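Local coordinates for Endonuclease/exonuclease/phosphatase domain-containing protein (PDB 3L1W) that is of unknown function but belongs to the endonuclease/exonuclease/phosphatase family and may act as a 3'-5' RNA exonuclease, at residues Gly144-Val147 and Ile148-Leu152. Numbering follows the deposited sequence.
Sequences GMTV and ILEEL
Helix 138-151 is amphipathic along its last two turns, where M145 packs against I148 and L149 to form the apolar face. Four successive amides, from I148 N to E151 N, donate to the carbonyls of G144 to V147; the bond from L149 N to M145 O is 2.9 Å long, with an N-H...O angle of 163°. M145, a selenomethionine, leaves the backbone with CG anti to N (chi1 176°) and then bends at both chi2 and chi3, which lays SE alongside both partners, 3.9 Å from L149 CG and 4.1 Å from I148 CB. Its CG also lies 3.9 Å from L149 CD1. In the two-sheet sandwich of the DNase I-like fold, M145 and I148 pack over one sheet, touching V131 and I129 of strand 126-132 respectively, while L149 and M145 meet helix 174-179. On the more exposed flank, T146 and E150 run side by side in the same direction, with T146 CG2 3.5 Å from E150 OE2. T146 OG1, on the other branch, is hydrogen-bonded to L142 O, one turn earlier; the T146 side chain also touches L178 of helix 174-179.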
loop_
_atom_site.group_PDB
_atom_site.type_symbol
_atom_site.label_atom_id
_atom_site.label_comp_id
_atom_site.label_asym_id
_atom_site.label_seq_id
_atom_site.Cartn_x
_atom_site.Cartn_y
_atom_site.Cartn_z
ATOM N N GLY A 144 32.953 4.124 -4.353
ATOM C CA GLY A 144 32.318 3.517 -3.196
ATOM C C GLY A 144 31.755 2.139 -3.489
ATOM O O GLY A 144 31.897 1.219 -2.689
HETATM N N MSE A 145 31.109 1.995 -4.643
HETATM C CA MSE A 145 30.524 0.720 -5.019
HETATM C C MSE A 145 31.616 -0.302 -5.313
HETATM O O MSE A 145 31.446 -1.492 -5.054
HETATM C CB MSE A 145 29.594 0.878 -6.226
HETATM C CG MSE A 145 29.020 -0.435 -6.743
HETATM SE SE MSE A 145 27.948 -1.379 -5.407
HETATM C CE MSE A 145 26.595 -0.018 -5.132
ATOM N N THR A 146 32.746 0.169 -5.824
ATOM C CA THR A 146 33.885 -0.705 -6.079
ATOM C C THR A 146 34.338 -1.349 -4.770
ATOM O O THR A 146 34.618 -2.549 -4.718
ATOM C CB THR A 146 35.037 0.071 -6.747
ATOM O OG1 THR A 146 34.606 0.530 -8.040
ATOM C CG2 THR A 146 36.268 -0.815 -6.924
ATOM N N VAL A 147 34.401 -0.551 -3.707
ATOM C CA VAL A 147 34.754 -1.080 -2.391
ATOM C C VAL A 147 33.728 -2.107 -1.900
ATOM O O VAL A 147 34.100 -3.164 -1.404
ATOM C CB VAL A 147 34.929 0.043 -1.348
ATOM C CG1 VAL A 147 35.228 -0.547 0.029
ATOM C CG2 VAL A 147 36.039 0.983 -1.777
ATOM N N ILE A 148 32.435 -1.813 -2.040
ATOM C CA ILE A 148 31.421 -2.795 -1.662
ATOM C C ILE A 148 31.640 -4.113 -2.400
ATOM O O ILE A 148 31.651 -5.186 -1.797
ATOM C CB ILE A 148 29.992 -2.290 -1.972
ATOM C CG1 ILE A 148 29.694 -1.042 -1.142
ATOM C CG2 ILE A 148 28.938 -3.394 -1.722
ATOM C CD1 ILE A 148 28.294 -0.497 -1.330
ATOM N N LEU A 149 31.800 -4.030 -3.713
ATOM C CA LEU A 149 31.871 -5.234 -4.530
ATOM C C LEU A 149 33.130 -6.047 -4.257
ATOM O O LEU A 149 33.118 -7.275 -4.349
ATOM C CB LEU A 149 31.754 -4.886 -6.012
ATOM C CG LEU A 149 30.388 -4.293 -6.363
ATOM C CD1 LEU A 149 30.290 -3.937 -7.836
ATOM C CD2 LEU A 149 29.274 -5.257 -5.978
ATOM N N GLU A 150 34.219 -5.358 -3.939
ATOM C CA GLU A 150 35.465 -6.038 -3.609
ATOM C C GLU A 150 35.403 -6.628 -2.201
ATOM O O GLU A 150 35.761 -7.790 -1.981
ATOM C CB GLU A 150 36.636 -5.061 -3.718
ATOM C CG GLU A 150 36.928 -4.621 -5.142
ATOM C CD GLU A 150 38.130 -3.694 -5.243
ATOM O OE1 GLU A 150 38.644 -3.257 -4.185
ATOM O OE2 GLU A 150 38.553 -3.401 -6.385
ATOM N N GLU A 151 34.949 -5.817 -1.251
ATOM C CA GLU A 151 34.966 -6.200 0.151
ATOM C C GLU A 151 34.047 -7.388 0.412
ATOM O O GLU A 151 34.362 -8.257 1.237
ATOM C CB GLU A 151 34.582 -5.005 1.030
ATOM C CG GLU A 151 34.593 -5.267 2.525
ATOM C CD GLU A 151 36.001 -5.337 3.129
ATOM O OE1 GLU A 151 36.989 -5.022 2.431
ATOM O OE2 GLU A 151 36.112 -5.714 4.315
ATOM N N LEU A 152 32.921 -7.429 -0.299
ATOM C CA LEU A 152 31.956 -8.513 -0.147
ATOM C C LEU A 152 31.983 -9.481 -1.328
ATOM O O LEU A 152 31.037 -10.237 -1.532
ATOM C CB LEU A 152 30.537 -7.958 0.042
ATOM C CG LEU A 152 30.276 -7.187 1.338
ATOM C CD1 LEU A 152 28.886 -6.501 1.357
ATOM C CD2 LEU A 152 30.428 -8.109 2.539
#